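Local coordinates for protein N-acetylneuraminic acid (Sialic acid) synthetase (Leptospira borgpetersenii serovar Hardjo-bovis, PDB 6NCS) that probably makes sialic acid or its 9-phosphate as a synthase and binds a manganese ion, at residues 204-213 with 220-231; 26-36 with 55-63. All blocks are in the same frame, centred on the assembly; numbering follows the deposited sequence.

Contact 1: 204-213 with 220-231. With MN (manganese (II) ion), chain C.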
loop_
_atom_site.group_PDB
_atom_site.type_symbol
_atom_site.label_atom_id
_atom_site.label_comp_id
_atom_site.label_asym_id
_atom_site.label_seq_id
_atom_site.Cartn_x
_atom_site.Cartn_y
_atom_site.Cartn_z
ATOM N N PRO A 204 -4.256 13.938 -9.010
ATOM C CA PRO A 204 -3.309 13.168 -8.185
ATOM C C PRO A 204 -3.594 13.304 -6.694
ATOM O O PRO A 204 -3.940 14.382 -6.202
ATOM C CB PRO A 204 -1.950 13.780 -8.549
ATOM C CG PRO A 204 -2.153 14.309 -9.952
ATOM C CD PRO A 204 -3.543 14.891 -9.887
ATOM N N ILE A 205 -3.445 12.188 -5.977
ATOM C CA ILE A 205 -3.629 12.122 -4.530
ATOM C C ILE A 205 -2.299 11.736 -3.901
ATOM O O ILE A 205 -1.625 10.818 -4.380
ATOM C CB ILE A 205 -4.711 11.092 -4.137
ATOM C CG1 ILE A 205 -6.022 11.369 -4.880
ATOM C CG2 ILE A 205 -4.920 11.094 -2.623
ATOM C CD1 ILE A 205 -6.596 12.728 -4.576
ATOM N N GLY A 206 -1.930 12.422 -2.821
ATOM C CA GLY A 206 -0.735 12.037 -2.108
ATOM C C GLY A 206 -0.943 12.033 -0.608
ATOM O O GLY A 206 -2.068 11.861 -0.128
ATOM N N TYR A 207 0.129 12.256 0.140
ATOM C CA TYR A 207 0.093 12.112 1.589
ATOM C C TYR A 207 1.080 13.083 2.219
ATOM O O TYR A 207 2.237 13.160 1.790
ATOM C CB TYR A 207 0.429 10.669 1.998
ATOM C CG TYR A 207 0.570 10.506 3.502
ATOM C CD1 TYR A 207 -0.532 10.672 4.342
ATOM C CD2 TYR A 207 1.807 10.248 4.081
ATOM C CE1 TYR A 207 -0.405 10.556 5.715
ATOM C CE2 TYR A 207 1.939 10.126 5.453
ATOM C CZ TYR A 207 0.835 10.292 6.260
ATOM O OH TYR A 207 0.967 10.194 7.627
ATOM N N SER A 208 0.625 13.809 3.242
ATOM C CA SER A 208 1.473 14.688 4.036
ATOM C C SER A 208 1.638 14.100 5.433
ATOM O O SER A 208 0.644 13.821 6.107
ATOM C CB SER A 208 0.870 16.098 4.112
ATOM O OG SER A 208 1.719 16.949 4.857
ATOM N N ASP A 209 2.881 13.908 5.867
ATOM C CA ASP A 209 3.157 13.177 7.097
ATOM C C ASP A 209 3.426 14.099 8.275
ATOM O O ASP A 209 4.096 15.132 8.140
ATOM C CB ASP A 209 4.358 12.247 6.937
ATOM C CG ASP A 209 4.522 11.316 8.127
ATOM O OD1 ASP A 209 3.622 10.480 8.357
ATOM O OD2 ASP A 209 5.539 11.418 8.839
ATOM N N HIS A 210 2.942 13.686 9.450
ATOM C CA HIS A 210 3.264 14.350 10.710
ATOM C C HIS A 210 3.672 13.332 11.770
ATOM O O HIS A 210 3.505 13.564 12.972
ATOM C CB HIS A 210 2.098 15.220 11.171
ATOM C CG HIS A 210 1.823 16.348 10.232
ATOM N ND1 HIS A 210 0.870 16.275 9.239
ATOM C CD2 HIS A 210 2.441 17.543 10.076
ATOM C CE1 HIS A 210 0.880 17.398 8.541
ATOM N NE2 HIS A 210 1.825 18.183 9.028
ATOM N N SER A 211 4.224 12.209 11.329
ATOM C CA SER A 211 4.747 11.195 12.225
ATOM C C SER A 211 6.210 11.472 12.556
ATOM O O SER A 211 6.863 12.334 11.962
ATOM C CB SER A 211 4.635 9.810 11.595
ATOM O OG SER A 211 5.703 9.630 10.682
ATOM N N LYS A 212 6.734 10.694 13.505
ATOM C CA LYS A 212 8.119 10.810 13.936
ATOM C C LYS A 212 9.075 9.926 13.131
ATOM O O LYS A 212 10.196 9.675 13.583
ATOM C CB LYS A 212 8.234 10.481 15.428
ATOM C CG LYS A 212 7.575 11.514 16.341
ATOM C CD LYS A 212 7.920 11.283 17.813
ATOM C CE LYS A 212 7.261 10.015 18.346
ATOM N NZ LYS A 212 7.291 9.934 19.841
ATOM N N GLY A 213 8.673 9.454 11.959
ATOM C CA GLY A 213 9.596 8.687 11.153
ATOM C C GLY A 213 9.250 8.751 9.683
ATOM O O GLY A 213 8.433 9.568 9.252
ATOM N N ALA A 220 2.538 4.873 2.919
ATOM C CA ALA A 220 1.579 5.652 2.139
ATOM C C ALA A 220 1.840 5.515 0.649
ATOM O O ALA A 220 0.895 5.418 -0.143
ATOM C CB ALA A 220 1.617 7.126 2.561
ATOM N N VAL A 221 3.117 5.470 0.250
ATOM C CA VAL A 221 3.461 5.179 -1.145
ATOM C C VAL A 221 2.923 3.817 -1.559
ATOM O O VAL A 221 2.326 3.676 -2.631
ATOM C CB VAL A 221 4.985 5.267 -1.364
ATOM C CG1 VAL A 221 5.344 4.795 -2.767
ATOM C CG2 VAL A 221 5.478 6.688 -1.141
ATOM N N ALA A 222 3.129 2.788 -0.725
ATOM C CA ALA A 222 2.585 1.476 -1.069
ATOM C C ALA A 222 1.063 1.502 -1.155
ATOM O O ALA A 222 0.470 0.739 -1.929
ATOM C CB ALA A 222 3.036 0.415 -0.057
ATOM N N SER A 223 0.413 2.373 -0.395
ATOM C CA SER A 223 -1.038 2.455 -0.439
ATOM C C SER A 223 -1.545 3.398 -1.528
ATOM O O SER A 223 -2.749 3.668 -1.581
ATOM C CB SER A 223 -1.588 2.875 0.924
ATOM O OG SER A 223 -1.381 4.254 1.146
ATOM N N GLY A 224 -0.666 3.905 -2.388
ATOM C CA GLY A 224 -1.095 4.659 -3.562
ATOM C C GLY A 224 -0.695 6.122 -3.620
ATOM O O GLY A 224 -1.033 6.785 -4.611
ATOM N N ALA A 225 -0.004 6.681 -2.626
ATOM C CA ALA A 225 0.333 8.107 -2.663
ATOM C C ALA A 225 1.229 8.441 -3.851
ATOM O O ALA A 225 2.202 7.737 -4.130
ATOM C CB ALA A 225 1.018 8.517 -1.364
ATOM N N GLU A 226 0.902 9.533 -4.543
ATOM C CA GLU A 226 1.670 10.004 -5.690
ATOM C C GLU A 226 2.519 11.221 -5.361
ATOM O O GLU A 226 3.338 11.645 -6.191
ATOM C CB GLU A 226 0.714 10.320 -6.847
ATOM C CG GLU A 226 -0.309 9.207 -7.078
ATOM C CD GLU A 226 -1.314 9.530 -8.166
ATOM O OE1 GLU A 226 -2.498 9.790 -7.840
ATOM O OE2 GLU A 226 -0.913 9.528 -9.348
ATOM N N ILE A 227 2.335 11.792 -4.178
ATOM C CA ILE A 227 3.111 12.905 -3.662
ATOM C C ILE A 227 3.331 12.590 -2.193
ATOM O O ILE A 227 2.425 12.069 -1.536
ATOM C CB ILE A 227 2.369 14.254 -3.817
ATOM C CG1 ILE A 227 2.026 14.547 -5.276
ATOM C CG2 ILE A 227 3.192 15.398 -3.219
ATOM C CD1 ILE A 227 0.651 13.993 -5.727
ATOM N N ILE A 228 4.526 12.876 -1.682
ATOM C CA ILE A 228 4.820 12.722 -0.261
ATOM C C ILE A 228 5.372 14.040 0.248
ATOM O O ILE A 228 6.316 14.590 -0.340
ATOM C CB ILE A 228 5.825 11.589 0.017
ATOM C CG1 ILE A 228 5.214 10.225 -0.313
ATOM C CG2 ILE A 228 6.287 11.637 1.474
ATOM C CD1 ILE A 228 4.139 9.771 0.703
ATOM N N GLU A 229 4.796 14.537 1.343
ATOM C CA GLU A 229 5.318 15.697 2.048
ATOM C C GLU A 229 5.776 15.242 3.429
ATOM O O GLU A 229 5.055 14.510 4.113
ATOM C CB GLU A 229 4.255 16.797 2.159
ATOM C CG GLU A 229 4.773 18.067 2.799
ATOM C CD GLU A 229 3.713 19.149 2.875
ATOM O OE1 GLU A 229 3.302 19.508 3.995
ATOM O OE2 GLU A 229 3.284 19.634 1.812
ATOM N N LYS A 230 6.977 15.653 3.824
ATOM C CA LYS A 230 7.558 15.242 5.098
ATOM C C LYS A 230 8.279 16.430 5.709
ATOM O O LYS A 230 9.071 17.083 5.026
ATOM C CB LYS A 230 8.528 14.066 4.889
ATOM C CG LYS A 230 9.327 13.638 6.115
ATOM C CD LYS A 230 8.461 12.955 7.162
ATOM C CE LYS A 230 9.196 12.870 8.505
ATOM N NZ LYS A 230 8.313 12.293 9.580
ATOM N N HIS A 231 7.999 16.729 6.979
ATOM C CA HIS A 231 8.715 17.822 7.625
ATOM C C HIS A 231 10.201 17.501 7.693
ATOM O O HIS A 231 10.609 16.338 7.771
ATOM C CB HIS A 231 8.175 18.087 9.028
ATOM C CG HIS A 231 6.861 18.803 9.039
ATOM N ND1 HIS A 231 6.719 20.087 9.516
ATOM C CD2 HIS A 231 5.632 18.418 8.618
ATOM C CE1 HIS A 231 5.459 20.464 9.394
ATOM N NE2 HIS A 231 4.778 19.468 8.853
HETATM MN MN MN C . 2.709 19.951 8.223
HETATM O O HOH W 1 4.431 16.897 6.164
HETATM O O HOH W 2 6.775 14.978 9.131
HETATM O O HOH W 3 3.284 19.303 6.463
#
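Tyr207 and Ala220 make the tight hydrophobic spot: Ala220 CB sits 3.5 Å from Tyr207 CD2, while Ile228 CD1 is at the ring's edge. Strands 205-209 and 227-231 run parallel, their short axes 11° apart, tied by Tyr207 N to Ile227 O, Glu229 N to Tyr207 O and Asp209 N to Glu229 O. The Tyr207 hydroxyl donates to the anti lone pair of Asp209 OD1. Lys230 lies alongside Asp209: with CG opposite the backbone N (chi1 173°) and a bend at chi2, its NZ meets Asp209 OD2 at 3.0 Å, nearly along the C-O axis, in a salt bridge. Ser211 OG takes the syn lone pair of that oxygen, and Lys230 NZ donates to Gly213 O (2.7 Å). With helix 215-222, which a Schellman motif ends at Gly224, the strands form a beta-alpha-beta unit of the TIM barrel. At their C-terminal ends packing gives way to water and metal, and Lys212 is exposed. His210 NE2 (2.1 Å) and His231 NE2 (2.2 Å) bind the manganese ion, their rings rim to rim with planes at 56°; water 3 and three atoms from outside the segments complete the site. That water donates to Glu229 OE1, whose OE2 pairs with Lys125.

Contact 2: 26-36 with 55-63; sequences VFIIAEAGLNH and ANAIKFQAY
Glu31 leaves its backbone with CG roughly opposite N (chi1 155°) and bends at chi2, which carries its carboxylate across to Lys59; the lysine chain starts out extended and curls at chi3 and chi4 to meet it. Lys59 NZ reaches Glu31 OE2 at 2.8 Å in a salt bridge, coming from above the carboxylate plane, and also lies 3.2 Å from Glu31 OE1. Gln61 crosses at about a right angle; its NE2 donates to Glu31 OE1 (2.9 Å), which lies in the amide plane but is met from above the carboxylate plane. Lys59 NZ also bonds Thr106 and a bound citrate. The backbones are joined by Ala30 N to Ala57 O, Lys59 N to Ala30 O and Ala32 N to Lys59 O. At the start of the pair, Asn56 OD1 accepts from Ile28 N (2.8 Å), while Asn56 CB lies over the face of Phe27, 3.9 Å from the ring centroid. Ala32 CB likewise covers a face of Phe60, 4.0 Å from the centroid. The two parallel strands and helix 40-52 form a beta-alpha-beta unit, with Met46 of that helix against Ala32; helix 249-266 packs on Ile28 and Ala30, and strand 227-231 flanks strand 27-33.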
loop_
_atom_site.group_PDB
_atom_site.type_symbol
_atom_site.label_atom_id
_atom_site.label_comp_id
_atom_site.label_asym_id
_atom_site.label_seq_id
_atom_site.Cartn_x
_atom_site.Cartn_y
_atom_site.Cartn_z
ATOM N N VAL A 26 6.977 9.415 -7.775
ATOM C CA VAL A 26 6.426 10.113 -6.621
ATOM C C VAL A 26 7.168 11.420 -6.425
ATOM O O VAL A 26 8.402 11.449 -6.382
ATOM C CB VAL A 26 6.532 9.234 -5.369
ATOM C CG1 VAL A 26 5.986 9.983 -4.144
ATOM C CG2 VAL A 26 5.792 7.933 -5.585
ATOM N N PHE A 27 6.414 12.506 -6.289
ATOM C CA PHE A 27 6.956 13.839 -6.068
ATOM C C PHE A 27 7.145 14.036 -4.569
ATOM O O PHE A 27 6.172 13.969 -3.811
ATOM C CB PHE A 27 5.978 14.859 -6.651
ATOM C CG PHE A 27 6.489 16.255 -6.687
ATOM C CD1 PHE A 27 7.353 16.663 -7.696
ATOM C CD2 PHE A 27 6.056 17.187 -5.753
ATOM C CE1 PHE A 27 7.805 17.975 -7.746
ATOM C CE2 PHE A 27 6.505 18.508 -5.796
ATOM C CZ PHE A 27 7.380 18.897 -6.789
ATOM N N ILE A 28 8.386 14.251 -4.129
ATOM C CA ILE A 28 8.708 14.295 -2.696
ATOM C C ILE A 28 9.035 15.726 -2.283
ATOM O O ILE A 28 9.947 16.349 -2.843
ATOM C CB ILE A 28 9.862 13.343 -2.355
ATOM C CG1 ILE A 28 9.424 11.900 -2.636
ATOM C CG2 ILE A 28 10.234 13.472 -0.862
ATOM C CD1 ILE A 28 10.525 10.880 -2.516
ATOM N N ILE A 29 8.311 16.225 -1.278
ATOM C CA ILE A 29 8.415 17.598 -0.790
ATOM C C ILE A 29 9.030 17.555 0.597
ATOM O O ILE A 29 8.489 16.899 1.492
ATOM C CB ILE A 29 7.040 18.283 -0.724
ATOM C CG1 ILE A 29 6.410 18.414 -2.116
ATOM C CG2 ILE A 29 7.156 19.675 -0.056
ATOM C CD1 ILE A 29 4.864 18.453 -2.052
ATOM N N ALA A 30 10.133 18.278 0.786
ATOM C CA ALA A 30 10.722 18.490 2.100
ATOM C C ALA A 30 10.086 19.739 2.698
ATOM O O ALA A 30 10.253 20.831 2.159
ATOM C CB ALA A 30 12.238 18.643 1.974
ATOM N N GLU A 31 9.324 19.584 3.787
ATOM C CA GLU A 31 8.647 20.724 4.409
ATOM C C GLU A 31 9.619 21.337 5.411
ATOM O O GLU A 31 9.778 20.841 6.525
ATOM C CB GLU A 31 7.326 20.287 5.050
ATOM C CG GLU A 31 6.792 21.160 6.207
ATOM C CD GLU A 31 6.275 22.524 5.777
ATOM O OE1 GLU A 31 5.205 22.937 6.279
ATOM O OE2 GLU A 31 6.937 23.190 4.952
ATOM N N ALA A 32 10.307 22.403 4.988
ATOM C CA ALA A 32 11.170 23.134 5.908
ATOM C C ALA A 32 10.345 23.846 6.964
ATOM O O ALA A 32 10.809 24.028 8.094
ATOM C CB ALA A 32 12.034 24.142 5.151
ATOM N N GLY A 33 9.138 24.261 6.602
ATOM C CA GLY A 33 8.190 24.793 7.564
ATOM C C GLY A 33 8.756 26.006 8.264
ATOM O O GLY A 33 9.172 26.981 7.623
ATOM N N LEU A 34 8.791 25.936 9.596
ATOM C CA LEU A 34 9.347 26.990 10.433
ATOM C C LEU A 34 10.632 26.560 11.127
ATOM O O LEU A 34 11.130 27.280 11.996
ATOM C CB LEU A 34 8.315 27.429 11.470
ATOM C CG LEU A 34 7.025 27.986 10.860
ATOM C CD1 LEU A 34 6.151 28.602 11.929
ATOM C CD2 LEU A 34 7.351 29.005 9.790
ATOM N N ASN A 35 11.183 25.401 10.755
ATOM C CA ASN A 35 12.273 24.804 11.525
ATOM C C ASN A 35 13.559 25.621 11.458
ATOM O O ASN A 35 14.404 25.503 12.356
ATOM C CB ASN A 35 12.495 23.362 11.041
ATOM C CG ASN A 35 13.576 22.647 11.812
ATOM O OD1 ASN A 35 14.713 22.555 11.361
ATOM N ND2 ASN A 35 13.228 22.136 12.985
ATOM N N HIS A 36 13.709 26.489 10.453
ATOM C CA HIS A 36 14.876 27.365 10.384
ATOM C C HIS A 36 14.842 28.476 11.429
ATOM O O HIS A 36 15.865 29.131 11.654
ATOM C CB HIS A 36 14.966 27.985 8.992
ATOM C CG HIS A 36 13.676 28.587 8.539
ATOM N ND1 HIS A 36 13.170 29.749 9.082
ATOM C CD2 HIS A 36 12.756 28.157 7.644
ATOM C CE1 HIS A 36 12.011 30.031 8.513
ATOM N NE2 HIS A 36 11.736 29.081 7.636
ATOM N N ALA A 55 15.442 15.304 -2.876
ATOM C CA ALA A 55 14.040 15.697 -2.808
ATOM C C ALA A 55 13.667 16.504 -4.043
ATOM O O ALA A 55 14.496 17.225 -4.611
ATOM C CB ALA A 55 13.777 16.537 -1.547
ATOM N N ASN A 56 12.404 16.387 -4.467
ATOM C CA ASN A 56 11.986 17.131 -5.658
ATOM C C ASN A 56 11.768 18.602 -5.360
ATOM O O ASN A 56 11.994 19.457 -6.232
ATOM C CB ASN A 56 10.699 16.548 -6.247
ATOM C CG ASN A 56 10.849 15.107 -6.654
ATOM O OD1 ASN A 56 10.556 14.196 -5.881
ATOM N ND2 ASN A 56 11.303 14.883 -7.884
ATOM N N ALA A 57 11.335 18.914 -4.144
ATOM C CA ALA A 57 10.961 20.276 -3.809
ATOM C C ALA A 57 11.250 20.533 -2.339
ATOM O O ALA A 57 11.274 19.605 -1.528
ATOM C CB ALA A 57 9.477 20.524 -4.117
ATOM N N ILE A 58 11.473 21.805 -2.000
ATOM C CA ILE A 58 11.529 22.234 -0.607
ATOM C C ILE A 58 10.520 23.364 -0.414
ATOM O O ILE A 58 10.401 24.263 -1.256
ATOM C CB ILE A 58 12.958 22.642 -0.179
ATOM C CG1 ILE A 58 13.004 23.009 1.304
ATOM C CG2 ILE A 58 13.517 23.774 -1.069
ATOM C CD1 ILE A 58 14.408 23.094 1.885
ATOM N N LYS A 59 9.767 23.288 0.686
ATOM C CA LYS A 59 8.614 24.144 0.920
ATOM C C LYS A 59 8.822 24.965 2.189
ATOM O O LYS A 59 9.311 24.449 3.199
ATOM C CB LYS A 59 7.332 23.303 1.046
ATOM C CG LYS A 59 6.050 24.113 0.995
ATOM C CD LYS A 59 4.834 23.228 1.268
ATOM C CE LYS A 59 4.719 22.965 2.749
ATOM N NZ LYS A 59 4.843 24.297 3.436
ATOM N N PHE A 60 8.445 26.243 2.132
ATOM C CA PHE A 60 8.533 27.164 3.263
ATOM C C PHE A 60 7.125 27.665 3.597
ATOM O O PHE A 60 6.140 27.236 2.993
ATOM C CB PHE A 60 9.528 28.301 2.950
ATOM C CG PHE A 60 10.970 27.835 2.877
ATOM C CD1 PHE A 60 11.791 27.895 3.994
ATOM C CD2 PHE A 60 11.490 27.308 1.700
ATOM C CE1 PHE A 60 13.116 27.445 3.942
ATOM C CE2 PHE A 60 12.809 26.856 1.634
ATOM C CZ PHE A 60 13.624 26.930 2.756
ATOM N N GLN A 61 7.012 28.533 4.601
ATOM C CA GLN A 61 5.720 29.070 5.023
ATOM C C GLN A 61 5.768 30.590 4.987
ATOM O O GLN A 61 6.714 31.192 5.506
ATOM C CB GLN A 61 5.330 28.597 6.430
ATOM C CG GLN A 61 5.081 27.087 6.482
ATOM C CD GLN A 61 4.708 26.579 7.860
ATOM O OE1 GLN A 61 4.353 27.347 8.751
ATOM N NE2 GLN A 61 4.812 25.265 8.045
ATOM N N ALA A 62 4.739 31.195 4.393
ATOM C CA ALA A 62 4.645 32.643 4.204
ATOM C C ALA A 62 3.416 33.143 4.955
ATOM O O ALA A 62 2.279 32.912 4.523
ATOM C CB ALA A 62 4.562 32.989 2.716
ATOM N N TYR A 63 3.635 33.832 6.077
ATOM C CA TYR A 63 2.528 34.112 6.981
ATOM C C TYR A 63 2.824 35.364 7.785
ATOM O O TYR A 63 3.973 35.804 7.892
ATOM C CB TYR A 63 2.282 32.943 7.949
ATOM C CG TYR A 63 3.479 32.719 8.839
ATOM C CD1 TYR A 63 4.598 32.046 8.367
ATOM C CD2 TYR A 63 3.511 33.220 10.136
ATOM C CE1 TYR A 63 5.719 31.879 9.167
ATOM C CE2 TYR A 63 4.622 33.052 10.939
ATOM C CZ TYR A 63 5.719 32.376 10.450
ATOM O OH TYR A 63 6.828 32.212 11.247
HETATM O O HOH W 4 9.171 29.228 6.260
#

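How the contacts relate
Along the chain the two contacts follow one another, 26-63 first and 204-231 later, yet their centres lie only 13 Å apart. Both belong to the eight-stranded parallel sheet of the TIM barrel, where strand 27-33 of contact 2 is the direct neighbour of strand 227-231 of contact 1. The first and last strands of the barrel in sequence thus meet side by side, which closes it, with probable hydrogen bonds from Ile29 N to Ile228 O (2.7 Å) and from Glu31 N to Lys230 O (2.8 Å). At the C-terminal ends, Glu31 CG packs on His231 ND1. The manganese histidines of contact 1 and the Glu31-Lys59 pair of contact 2 therefore line one pocket, where citrate is bound.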